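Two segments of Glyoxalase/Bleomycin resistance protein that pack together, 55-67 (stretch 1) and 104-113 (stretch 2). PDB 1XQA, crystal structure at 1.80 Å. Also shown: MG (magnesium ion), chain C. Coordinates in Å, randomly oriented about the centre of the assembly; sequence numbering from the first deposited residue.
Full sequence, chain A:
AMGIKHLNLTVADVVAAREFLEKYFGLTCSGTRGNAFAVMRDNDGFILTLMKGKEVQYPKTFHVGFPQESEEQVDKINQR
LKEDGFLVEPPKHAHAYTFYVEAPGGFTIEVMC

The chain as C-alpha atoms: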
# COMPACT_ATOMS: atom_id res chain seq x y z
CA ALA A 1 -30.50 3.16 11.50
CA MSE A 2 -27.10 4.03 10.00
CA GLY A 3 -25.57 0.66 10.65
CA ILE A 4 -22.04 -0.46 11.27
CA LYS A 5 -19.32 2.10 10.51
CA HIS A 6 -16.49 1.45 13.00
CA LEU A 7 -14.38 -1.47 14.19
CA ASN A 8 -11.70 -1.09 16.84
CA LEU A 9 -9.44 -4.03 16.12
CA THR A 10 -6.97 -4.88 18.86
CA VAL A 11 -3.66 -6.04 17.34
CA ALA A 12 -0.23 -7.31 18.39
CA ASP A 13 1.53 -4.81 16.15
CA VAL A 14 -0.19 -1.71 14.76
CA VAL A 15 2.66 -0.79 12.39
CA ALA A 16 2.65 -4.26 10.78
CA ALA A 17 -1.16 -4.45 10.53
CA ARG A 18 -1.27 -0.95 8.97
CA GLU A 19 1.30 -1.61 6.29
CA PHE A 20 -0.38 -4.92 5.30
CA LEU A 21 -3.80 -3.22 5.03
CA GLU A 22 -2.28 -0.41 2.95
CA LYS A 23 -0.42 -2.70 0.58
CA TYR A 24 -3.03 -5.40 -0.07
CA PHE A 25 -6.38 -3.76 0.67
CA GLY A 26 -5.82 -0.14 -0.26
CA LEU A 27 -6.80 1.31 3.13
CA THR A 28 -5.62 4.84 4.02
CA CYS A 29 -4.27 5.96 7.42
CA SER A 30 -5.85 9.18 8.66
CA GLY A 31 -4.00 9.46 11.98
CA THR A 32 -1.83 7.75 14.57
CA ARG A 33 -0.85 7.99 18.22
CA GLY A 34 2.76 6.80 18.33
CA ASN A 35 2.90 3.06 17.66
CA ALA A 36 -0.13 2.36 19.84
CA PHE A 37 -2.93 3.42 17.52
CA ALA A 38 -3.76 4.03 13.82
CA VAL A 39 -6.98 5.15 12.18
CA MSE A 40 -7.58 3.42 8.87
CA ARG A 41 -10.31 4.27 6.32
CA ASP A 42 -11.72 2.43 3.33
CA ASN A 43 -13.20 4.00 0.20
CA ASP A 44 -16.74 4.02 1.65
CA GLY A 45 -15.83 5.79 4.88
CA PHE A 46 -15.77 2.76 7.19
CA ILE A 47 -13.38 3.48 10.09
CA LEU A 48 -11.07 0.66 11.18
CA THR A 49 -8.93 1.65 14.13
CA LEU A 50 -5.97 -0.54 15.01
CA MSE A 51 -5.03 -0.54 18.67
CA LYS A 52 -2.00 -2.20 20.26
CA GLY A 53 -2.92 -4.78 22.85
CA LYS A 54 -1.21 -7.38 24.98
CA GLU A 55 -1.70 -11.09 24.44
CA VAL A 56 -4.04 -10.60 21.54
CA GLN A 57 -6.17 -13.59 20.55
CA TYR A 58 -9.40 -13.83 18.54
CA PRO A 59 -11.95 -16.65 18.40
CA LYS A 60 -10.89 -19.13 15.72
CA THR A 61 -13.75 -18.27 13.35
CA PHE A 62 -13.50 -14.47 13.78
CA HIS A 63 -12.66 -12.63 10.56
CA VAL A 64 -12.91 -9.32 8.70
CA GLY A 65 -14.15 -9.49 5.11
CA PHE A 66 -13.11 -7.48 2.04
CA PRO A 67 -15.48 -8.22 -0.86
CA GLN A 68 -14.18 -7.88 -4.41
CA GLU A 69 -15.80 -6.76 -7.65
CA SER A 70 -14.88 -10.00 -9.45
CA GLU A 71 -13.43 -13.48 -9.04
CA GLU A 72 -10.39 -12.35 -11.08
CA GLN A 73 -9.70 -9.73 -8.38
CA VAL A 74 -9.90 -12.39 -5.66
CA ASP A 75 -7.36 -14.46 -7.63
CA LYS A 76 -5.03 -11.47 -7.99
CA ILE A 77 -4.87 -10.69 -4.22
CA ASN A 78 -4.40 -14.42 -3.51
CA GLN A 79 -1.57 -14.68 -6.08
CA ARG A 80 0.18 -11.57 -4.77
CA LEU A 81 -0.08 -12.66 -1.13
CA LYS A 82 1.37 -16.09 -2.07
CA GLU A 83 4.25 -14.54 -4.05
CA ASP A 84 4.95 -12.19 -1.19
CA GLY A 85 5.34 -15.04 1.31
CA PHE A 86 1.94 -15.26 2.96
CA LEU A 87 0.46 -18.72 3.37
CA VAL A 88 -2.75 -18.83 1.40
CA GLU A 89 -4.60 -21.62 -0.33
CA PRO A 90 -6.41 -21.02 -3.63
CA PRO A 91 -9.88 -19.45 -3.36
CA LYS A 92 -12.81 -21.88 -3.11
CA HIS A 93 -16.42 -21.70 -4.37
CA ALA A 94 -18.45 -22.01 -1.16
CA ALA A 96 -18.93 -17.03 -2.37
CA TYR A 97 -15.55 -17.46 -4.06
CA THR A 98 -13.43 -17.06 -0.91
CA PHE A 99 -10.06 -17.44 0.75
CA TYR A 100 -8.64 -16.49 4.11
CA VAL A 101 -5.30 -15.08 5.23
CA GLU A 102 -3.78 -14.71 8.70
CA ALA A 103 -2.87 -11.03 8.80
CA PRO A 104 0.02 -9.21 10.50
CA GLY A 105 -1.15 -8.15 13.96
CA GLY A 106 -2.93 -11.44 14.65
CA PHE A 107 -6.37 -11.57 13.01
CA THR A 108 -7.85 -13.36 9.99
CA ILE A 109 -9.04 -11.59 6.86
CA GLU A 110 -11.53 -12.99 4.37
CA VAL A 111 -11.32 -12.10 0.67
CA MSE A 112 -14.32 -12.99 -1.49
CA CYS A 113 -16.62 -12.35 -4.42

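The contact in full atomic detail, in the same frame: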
# COMPACT_ATOMS: atom_id res chain seq x y z
N GLU A 55 -1.19 -9.73 24.51
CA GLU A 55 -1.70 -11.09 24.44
C GLU A 55 -2.99 -11.19 23.63
O GLU A 55 -4.03 -11.69 24.09
CB GLU A 55 -1.93 -11.61 25.83
CG GLU A 55 -1.52 -13.01 25.96
CD GLU A 55 -1.83 -13.52 27.32
OE1 GLU A 55 -2.78 -14.32 27.42
OE2 GLU A 55 -1.15 -13.07 28.27
N VAL A 56 -2.89 -10.72 22.40
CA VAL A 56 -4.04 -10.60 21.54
C VAL A 56 -4.42 -11.94 20.91
O VAL A 56 -3.61 -12.57 20.23
CB VAL A 56 -3.76 -9.57 20.43
CG1 VAL A 56 -4.86 -9.61 19.39
CG2 VAL A 56 -3.64 -8.17 21.05
N GLN A 57 -5.65 -12.38 21.17
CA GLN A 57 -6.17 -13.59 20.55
C GLN A 57 -7.65 -13.43 20.18
O GLN A 57 -8.43 -12.89 20.96
CB GLN A 57 -5.96 -14.82 21.44
CG GLN A 57 -5.91 -16.12 20.62
CD GLN A 57 -5.30 -15.91 19.22
OE1 GLN A 57 -6.02 -15.76 18.22
NE2 GLN A 57 -3.96 -15.86 19.16
N TYR A 58 -8.00 -13.86 18.98
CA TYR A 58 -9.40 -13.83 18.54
C TYR A 58 -10.00 -15.23 18.47
O TYR A 58 -9.26 -16.20 18.30
CB TYR A 58 -9.51 -13.14 17.18
CG TYR A 58 -9.33 -11.65 17.28
CD1 TYR A 58 -10.43 -10.82 17.55
CD2 TYR A 58 -8.07 -11.07 17.13
CE1 TYR A 58 -10.26 -9.46 17.66
CE2 TYR A 58 -7.89 -9.71 17.23
CZ TYR A 58 -8.99 -8.91 17.51
OH TYR A 58 -8.85 -7.55 17.62
N PRO A 59 -11.34 -15.35 18.62
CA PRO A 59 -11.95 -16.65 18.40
C PRO A 59 -11.55 -17.16 17.02
O PRO A 59 -11.35 -16.36 16.10
CB PRO A 59 -13.46 -16.37 18.47
CG PRO A 59 -13.59 -15.13 19.27
CD PRO A 59 -12.32 -14.32 19.00
N LYS A 60 -11.44 -18.48 16.91
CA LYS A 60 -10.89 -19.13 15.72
C LYS A 60 -11.64 -18.77 14.44
O LYS A 60 -11.03 -18.56 13.39
CB LYS A 60 -10.86 -20.65 15.92
CG LYS A 60 -11.78 -21.15 17.04
CD LYS A 60 -11.13 -21.13 18.44
CE LYS A 60 -11.49 -19.91 19.31
NZ LYS A 60 -12.95 -19.78 19.69
N THR A 61 -12.96 -18.62 14.54
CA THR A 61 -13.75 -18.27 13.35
C THR A 61 -13.97 -16.77 13.14
O THR A 61 -14.66 -16.39 12.20
CB THR A 61 -15.10 -19.00 13.34
OG1 THR A 61 -15.81 -18.71 14.56
CG2 THR A 61 -14.88 -20.49 13.23
N PHE A 62 -13.39 -15.92 14.00
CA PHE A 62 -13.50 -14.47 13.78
C PHE A 62 -12.76 -14.07 12.51
O PHE A 62 -11.65 -14.53 12.26
CB PHE A 62 -12.97 -13.66 14.98
CG PHE A 62 -12.88 -12.17 14.70
CD1 PHE A 62 -14.01 -11.36 14.80
CD2 PHE A 62 -11.66 -11.59 14.32
CE1 PHE A 62 -13.94 -9.99 14.52
CE2 PHE A 62 -11.57 -10.21 14.04
CZ PHE A 62 -12.71 -9.41 14.14
N HIS A 63 -13.38 -13.22 11.69
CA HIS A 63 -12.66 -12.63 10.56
C HIS A 63 -13.29 -11.32 10.08
O HIS A 63 -14.46 -11.03 10.37
CB HIS A 63 -12.45 -13.62 9.38
CG HIS A 63 -13.70 -14.31 8.92
ND1 HIS A 63 -14.07 -15.55 9.39
CD2 HIS A 63 -14.63 -13.96 8.00
CE1 HIS A 63 -15.18 -15.94 8.79
NE2 HIS A 63 -15.54 -14.99 7.95
N VAL A 64 -12.49 -10.56 9.35
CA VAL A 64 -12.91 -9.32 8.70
C VAL A 64 -12.90 -9.53 7.20
O VAL A 64 -11.89 -9.97 6.64
CB VAL A 64 -11.95 -8.16 9.06
CG1 VAL A 64 -12.45 -6.86 8.46
CG2 VAL A 64 -11.84 -8.02 10.57
N GLY A 65 -14.01 -9.18 6.53
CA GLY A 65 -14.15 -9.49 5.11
C GLY A 65 -14.08 -8.30 4.17
O GLY A 65 -14.69 -7.26 4.42
N PHE A 66 -13.33 -8.49 3.08
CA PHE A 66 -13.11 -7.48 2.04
C PHE A 66 -13.63 -8.00 0.70
O PHE A 66 -12.88 -8.64 -0.04
CB PHE A 66 -11.61 -7.19 1.88
CG PHE A 66 -11.01 -6.46 3.03
CD1 PHE A 66 -10.78 -5.10 2.95
CD2 PHE A 66 -10.67 -7.14 4.19
CE1 PHE A 66 -10.21 -4.42 4.01
CE2 PHE A 66 -10.12 -6.47 5.26
CZ PHE A 66 -9.88 -5.09 5.16
N PRO A 67 -14.91 -7.73 0.39
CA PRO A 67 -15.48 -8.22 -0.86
C PRO A 67 -14.84 -7.59 -2.09
O PRO A 67 -14.40 -6.44 -2.04
CB PRO A 67 -16.96 -7.80 -0.77
CG PRO A 67 -16.97 -6.69 0.20
CD PRO A 67 -15.90 -7.00 1.19
N PRO A 104 -0.85 -9.84 9.51
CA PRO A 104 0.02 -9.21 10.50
C PRO A 104 -0.81 -8.51 11.57
O PRO A 104 -1.82 -7.85 11.26
CB PRO A 104 0.80 -8.19 9.67
CG PRO A 104 0.94 -8.86 8.32
CD PRO A 104 -0.42 -9.51 8.13
N GLY A 105 -0.39 -8.67 12.82
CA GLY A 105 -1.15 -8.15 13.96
C GLY A 105 -2.07 -9.17 14.62
O GLY A 105 -2.59 -8.92 15.71
N GLY A 106 -2.28 -10.32 13.98
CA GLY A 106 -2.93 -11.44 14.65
C GLY A 106 -4.44 -11.60 14.52
O GLY A 106 -5.11 -11.99 15.48
N PHE A 107 -4.96 -11.32 13.33
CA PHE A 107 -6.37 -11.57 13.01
C PHE A 107 -6.49 -12.10 11.58
O PHE A 107 -5.57 -11.93 10.77
CB PHE A 107 -7.20 -10.28 13.17
CG PHE A 107 -6.82 -9.20 12.21
CD1 PHE A 107 -7.57 -8.98 11.06
CD2 PHE A 107 -5.69 -8.41 12.45
CE1 PHE A 107 -7.20 -7.98 10.16
CE2 PHE A 107 -5.32 -7.42 11.56
CZ PHE A 107 -6.08 -7.20 10.40
N THR A 108 -7.62 -12.73 11.28
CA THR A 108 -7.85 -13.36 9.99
C THR A 108 -8.68 -12.43 9.12
O THR A 108 -9.64 -11.81 9.60
CB THR A 108 -8.59 -14.69 10.18
OG1 THR A 108 -7.76 -15.54 10.99
CG2 THR A 108 -8.90 -15.38 8.84
N ILE A 109 -8.31 -12.35 7.84
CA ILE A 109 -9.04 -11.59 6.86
C ILE A 109 -9.64 -12.54 5.84
O ILE A 109 -9.02 -13.53 5.43
CB ILE A 109 -8.10 -10.58 6.14
CG1 ILE A 109 -7.81 -9.38 7.06
CG2 ILE A 109 -8.70 -10.12 4.80
CD1 ILE A 109 -6.74 -8.41 6.53
N GLU A 110 -10.87 -12.26 5.45
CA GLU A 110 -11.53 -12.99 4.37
C GLU A 110 -11.55 -12.15 3.09
O GLU A 110 -11.83 -10.94 3.12
CB GLU A 110 -12.96 -13.29 4.81
CG GLU A 110 -13.84 -13.91 3.77
CD GLU A 110 -15.31 -13.78 4.14
OE1 GLU A 110 -15.64 -12.87 4.93
OE2 GLU A 110 -16.13 -14.56 3.63
N VAL A 111 -11.30 -12.79 1.95
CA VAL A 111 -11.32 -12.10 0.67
C VAL A 111 -12.27 -12.90 -0.20
O VAL A 111 -12.10 -14.10 -0.32
CB VAL A 111 -9.90 -12.02 0.02
CG1 VAL A 111 -9.95 -11.28 -1.32
CG2 VAL A 111 -8.88 -11.39 1.00
N MSE A 112 -13.28 -12.25 -0.77
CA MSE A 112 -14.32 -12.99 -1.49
C MSE A 112 -15.02 -12.19 -2.57
O MSE A 112 -14.94 -10.96 -2.60
CB MSE A 112 -15.37 -13.54 -0.50
CG MSE A 112 -16.30 -12.49 0.09
SE MSE A 112 -15.45 -11.24 1.32
CE MSE A 112 -17.08 -10.63 2.23
N CYS A 113 -15.68 -12.92 -3.46
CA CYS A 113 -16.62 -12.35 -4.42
C CYS A 113 -17.85 -13.25 -4.51
O CYS A 113 -17.72 -14.47 -4.62
CB CYS A 113 -15.96 -12.21 -5.80
SG CYS A 113 -17.07 -11.53 -7.03
OXT CYS A 113 -18.99 -12.80 -4.48
MG MG C . -17.21 -14.67 6.52
O HOH W 1 -4.39 -13.23 17.74
O HOH W 2 -9.14 -13.69 13.65
O HOH W 3 -16.56 -16.51 5.71
O HOH W 4 -18.88 -15.74 7.99

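Two neighbouring strands, far apart in sequence, run parallel in one sheet and are joined by three backbone hydrogen bonds, with apolar side chains packed on one face, a glutamate on the other, beside a magnesium-bound histidine, and water filling the gap where the chains diverge. The N-to-C directions differ by 24°, and the two stretches bury 664 Å² between them. Val64 N donates to Thr108 O (3.1 Å), Glu110 N to Val64 O (2.8 Å), and Phe66 N to Glu110 O (2.9 Å), all nearly straight. This is the parallel pattern, in which Val64 uses both its N and its O and Glu110 does the same in return. Longer CA-H...O contacts accompany them: Ile109 CA lies 3.3 Å from Val64 O, and Gly65 CA 3.4 Å from Glu110 O. Beyond Phe66 the pairing loosens, although Pro67 CA still reaches Met112 O at 3.3 Å.

Val64, Phe66, Ile109 and Val111 share one face. Phe107, Ile109, Val111 and Glu110 are buried, and the three apolar ones suit this by having no polar side-chain atoms to satisfy. Phe66, chi1 m, brings its CD2 to 3.6 Å from Ile109 CG2, and Val64 CG2 sits 4.4 Å from Phe107 CD1; beta-branched Val and Ile suit these extended backbones. On the other face lie Pro67, Glu110 and Met112, the last a selenomethionine. Gly65, paired with Glu110, has no side chain to add to this face: an ideal CB would fall 2.7 Å from Glu110 OE1, a clash, and 3.1 Å from Met112 CE. The space lets Met112 fold back until its CE is 4.0 Å from Pro67 CD. Glu110, its chi1 and chi2 both t, stands out from this face, so that OE1 meets the edge of the His63 ring, 3.4 Å from CD2. His63 NE2 binds the magnesium at 2.2 Å; water 3, also on the metal at 2.1 Å, donates a weak hydrogen bond to Glu110 OE2 (2.9 Å), so ion and water tie the two side chains together.

Before the strands the backbones separate. Water 2 bridges them, donating to Phe62 O and accepting from Thr108 N, both at 3.0 Å; water 1 donates to Val56 O and Gly106 O, both at 2.7 Å. Tyr58 and Phe62 both pack on Phe107, with Tyr58 CD2 4.1 Å and Phe62 CE2 4.5 Å from Phe107 CB. Gly105 and Gly106 have positive phi, and at their backbone angles a CB would jam against the preceding carbonyl, so glycine fits both positions.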